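Local coordinates for vacuolar protein sorting 29 (Cryptosporidium parvum, PDB 2A22) that probably takes part in vesicular protein sorting and transport as a VPS29-family protein built on a calcineurin-like phosphoesterase fold, at residues Q190-V198 against N207-K215. Sequence-based numbering, arbitrary orientation.
Sequences QGNKVVLYV and NVAMSEFSK
Met210 shows how one flexible side chain can serve two neighbours on the adjacent strand, Tyr197 and Val195, whose side chains leave the sheet on the same face. Its CB lies 3.9 Å from both CD1 and CE1 of the Tyr197 ring. CG, anti to the backbone N (chi1 -179°), touches both partners, 3.6 Å from Tyr197 CE1 and 3.7 Å from Val195 CG1. The chain then bends at chi2 (-82°), which brings SD past Val195 CG1 at the longer distance of 4.1 Å, and a second bend at chi3 leads CE away from strand 193-198. Val208 CG1 meets the same tyrosine obliquely, at CB and CD1.

Tyr197 and Met210 are a non-hydrogen-bonded pair, with Val195 diagonal to Met210, and strands 193-202 and 205-214 form a beta hairpin at the C-terminal margin of the alpha-beta-beta-alpha sandwich. Strand 205-214 is an outermost strand of its sheet within the chain, while strand 193-202 also hydrogen-bonds to strand 183-190 on its other side, as Val195 does with Ala188. Val194 with Phe213, Leu196 with Ser211 and Val198 with Ala209 are hydrogen-bonded pairs, each joined by two backbone bonds; Leu196 N reaches Ser211 O in 2.7 Å.

On the face opposite Met210, Val194 CB packs against Phe213 CB, and Leu196, Val198 and Phe213 all touch Val155 of strand 154-158, which belongs to the second sheet. The Met210 face becomes more polar toward the C-terminus: Val195 CG2 meets the aliphatic CG of Glu212, and Lys193 CD lies against Ser214 CB. One water there accepts from Lys193 NZ at 2.9 Å and also hydrogen-bonds to Ser214 OG, bridging two groups that do not touch directly. Beyond it, Lys215 N donates to Asn192 O (3.0 Å).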
loop_
_atom_site.group_PDB
_atom_site.type_symbol
_atom_site.label_atom_id
_atom_site.label_comp_id
_atom_site.label_asym_id
_atom_site.label_seq_id
_atom_site.Cartn_x
_atom_site.Cartn_y
_atom_site.Cartn_z
ATOM N N GLN A 190 -16.660 -1.444 5.685
ATOM C CA GLN A 190 -17.866 -1.128 6.435
ATOM C C GLN A 190 -18.500 -2.418 6.895
ATOM O O GLN A 190 -18.982 -3.196 6.075
ATOM C CB GLN A 190 -18.858 -0.291 5.600
ATOM C CG GLN A 190 -18.281 1.038 5.184
ATOM C CD GLN A 190 -19.234 1.910 4.350
ATOM O OE1 GLN A 190 -20.298 1.468 3.911
ATOM N NE2 GLN A 190 -18.807 3.152 4.086
ATOM N N GLY A 191 -18.478 -2.655 8.201
ATOM C CA GLY A 191 -18.941 -3.943 8.721
ATOM C C GLY A 191 -18.244 -5.060 7.978
ATOM O O GLY A 191 -17.006 -5.091 7.945
ATOM N N ASN A 192 -19.012 -5.955 7.357
ATOM C CA ASN A 192 -18.423 -7.106 6.638
ATOM C C ASN A 192 -18.137 -6.832 5.147
ATOM O O ASN A 192 -17.726 -7.737 4.409
ATOM C CB ASN A 192 -19.290 -8.367 6.814
ATOM C CG ASN A 192 -19.189 -8.974 8.236
ATOM O OD1 ASN A 192 -18.145 -8.892 8.900
ATOM N ND2 ASN A 192 -20.283 -9.597 8.695
ATOM N N LYS A 193 -18.319 -5.581 4.717
ATOM C CA LYS A 193 -18.168 -5.201 3.308
ATOM C C LYS A 193 -16.865 -4.478 3.022
ATOM O O LYS A 193 -16.489 -3.529 3.711
ATOM C CB LYS A 193 -19.312 -4.304 2.819
ATOM C CG LYS A 193 -20.715 -4.587 3.420
ATOM C CD LYS A 193 -21.226 -5.936 2.958
ATOM C CE LYS A 193 -22.605 -6.231 3.565
ATOM N NZ LYS A 193 -23.090 -7.512 2.974
ATOM N N VAL A 194 -16.209 -4.931 1.961
ATOM C CA VAL A 194 -15.038 -4.295 1.401
ATOM C C VAL A 194 -15.427 -3.777 0.022
ATOM O O VAL A 194 -15.870 -4.554 -0.820
ATOM C CB VAL A 194 -13.945 -5.324 1.205
ATOM C CG1 VAL A 194 -12.664 -4.634 0.685
ATOM C CG2 VAL A 194 -13.733 -6.103 2.523
ATOM N N VAL A 195 -15.277 -2.474 -0.186
ATOM C CA VAL A 195 -15.358 -1.897 -1.506
ATOM C C VAL A 195 -13.999 -1.286 -1.818
ATOM O O VAL A 195 -13.549 -0.328 -1.153
ATOM C CB VAL A 195 -16.444 -0.795 -1.640
ATOM C CG1 VAL A 195 -16.480 -0.286 -3.108
ATOM C CG2 VAL A 195 -17.822 -1.328 -1.222
ATOM N N LEU A 196 -13.352 -1.845 -2.832
ATOM C CA LEU A 196 -11.994 -1.478 -3.161
ATOM C C LEU A 196 -11.967 -0.637 -4.428
ATOM O O LEU A 196 -12.385 -1.110 -5.481
ATOM C CB LEU A 196 -11.173 -2.732 -3.433
ATOM C CG LEU A 196 -9.689 -2.473 -3.713
ATOM C CD1 LEU A 196 -8.970 -1.950 -2.437
ATOM C CD2 LEU A 196 -9.026 -3.751 -4.198
ATOM N N TYR A 197 -11.423 0.576 -4.330
ATOM C CA TYR A 197 -11.153 1.403 -5.505
ATOM C C TYR A 197 -9.676 1.415 -5.887
ATOM O O TYR A 197 -8.813 1.768 -5.089
ATOM C CB TYR A 197 -11.640 2.811 -5.239
ATOM C CG TYR A 197 -13.124 2.851 -4.967
ATOM C CD1 TYR A 197 -14.049 2.750 -6.023
ATOM C CD2 TYR A 197 -13.617 2.976 -3.658
ATOM C CE1 TYR A 197 -15.449 2.777 -5.782
ATOM C CE2 TYR A 197 -15.005 3.023 -3.410
ATOM C CZ TYR A 197 -15.915 2.922 -4.479
ATOM O OH TYR A 197 -17.294 2.952 -4.247
ATOM N N VAL A 198 -9.398 1.000 -7.116
ATOM C CA VAL A 198 -8.055 0.903 -7.617
ATOM C C VAL A 198 -7.805 2.038 -8.611
ATOM O O VAL A 198 -8.463 2.115 -9.660
ATOM C CB VAL A 198 -7.851 -0.472 -8.301
ATOM C CG1 VAL A 198 -6.464 -0.568 -8.960
ATOM C CG2 VAL A 198 -8.051 -1.612 -7.275
ATOM N N ASN A 207 -7.832 6.660 -14.006
ATOM C CA ASN A 207 -8.913 5.668 -14.052
ATOM C C ASN A 207 -9.177 5.035 -12.667
ATOM O O ASN A 207 -8.239 4.893 -11.887
ATOM C CB ASN A 207 -8.546 4.555 -15.045
ATOM C CG ASN A 207 -8.154 5.098 -16.418
ATOM O OD1 ASN A 207 -9.018 5.543 -17.187
ATOM N ND2 ASN A 207 -6.834 5.073 -16.729
ATOM N N VAL A 208 -10.429 4.634 -12.393
ATOM C CA VAL A 208 -10.788 3.818 -11.208
ATOM C C VAL A 208 -11.384 2.504 -11.629
ATOM O O VAL A 208 -12.225 2.452 -12.515
ATOM C CB VAL A 208 -11.864 4.440 -10.308
ATOM C CG1 VAL A 208 -11.735 3.904 -8.874
ATOM C CG2 VAL A 208 -11.729 5.895 -10.301
ATOM N N ALA A 209 -10.954 1.434 -10.980
ATOM C CA ALA A 209 -11.618 0.160 -11.099
ATOM C C ALA A 209 -12.075 -0.218 -9.681
ATOM O O ALA A 209 -11.291 -0.127 -8.723
ATOM C CB ALA A 209 -10.674 -0.860 -11.647
ATOM N N MET A 210 -13.335 -0.612 -9.543
ATOM C CA MET A 210 -13.911 -0.986 -8.253
ATOM C C MET A 210 -14.054 -2.497 -8.214
ATOM O O MET A 210 -14.490 -3.092 -9.206
ATOM C CB MET A 210 -15.297 -0.336 -8.104
ATOM C CG MET A 210 -15.994 -0.642 -6.765
ATOM S SD MET A 210 -16.870 -2.231 -6.660
ATOM C CE MET A 210 -17.985 -2.094 -8.084
ATOM N N SER A 211 -13.674 -3.105 -7.089
ATOM C CA SER A 211 -13.977 -4.493 -6.774
ATOM C C SER A 211 -14.557 -4.547 -5.378
ATOM O O SER A 211 -14.121 -3.845 -4.467
ATOM C CB SER A 211 -12.717 -5.362 -6.778
ATOM O OG SER A 211 -12.227 -5.511 -8.081
ATOM N N GLU A 212 -15.503 -5.436 -5.201
ATOM C CA GLU A 212 -16.291 -5.478 -3.994
ATOM C C GLU A 212 -16.256 -6.923 -3.481
ATOM O O GLU A 212 -16.306 -7.883 -4.266
ATOM C CB GLU A 212 -17.716 -5.066 -4.350
ATOM C CG GLU A 212 -18.462 -4.413 -3.244
ATOM C CD GLU A 212 -19.963 -4.511 -3.424
ATOM O OE1 GLU A 212 -20.483 -4.080 -4.482
ATOM O OE2 GLU A 212 -20.606 -5.042 -2.490
ATOM N N PHE A 213 -16.130 -7.059 -2.165
ATOM C CA PHE A 213 -15.963 -8.332 -1.489
ATOM C C PHE A 213 -16.753 -8.246 -0.202
ATOM O O PHE A 213 -16.855 -7.167 0.382
ATOM C CB PHE A 213 -14.484 -8.569 -1.142
ATOM C CG PHE A 213 -13.587 -8.618 -2.342
ATOM C CD1 PHE A 213 -13.361 -9.823 -3.002
ATOM C CD2 PHE A 213 -12.995 -7.451 -2.840
ATOM C CE1 PHE A 213 -12.549 -9.876 -4.129
ATOM C CE2 PHE A 213 -12.182 -7.487 -3.973
ATOM C CZ PHE A 213 -11.946 -8.699 -4.615
ATOM N N SER A 214 -17.286 -9.372 0.263
ATOM C CA SER A 214 -17.943 -9.387 1.567
ATOM C C SER A 214 -17.959 -10.721 2.288
ATOM O O SER A 214 -17.837 -11.762 1.673
ATOM C CB SER A 214 -19.362 -8.799 1.500
ATOM O OG SER A 214 -20.249 -9.655 0.810
ATOM N N LYS A 215 -18.106 -10.605 3.615
ATOM C CA LYS A 215 -18.257 -11.661 4.653
ATOM C C LYS A 215 -16.929 -12.099 5.278
ATOM O O LYS A 215 -16.439 -11.486 6.251
ATOM C CB LYS A 215 -19.087 -12.849 4.177
ATOM C CG LYS A 215 -20.453 -12.480 3.645
ATOM C CD LYS A 215 -20.902 -13.532 2.650
ATOM C CE LYS A 215 -21.456 -14.829 3.308
ATOM N NZ LYS A 215 -21.829 -15.843 2.269
HETATM O O HOH W 1 -22.496 -8.035 0.159
#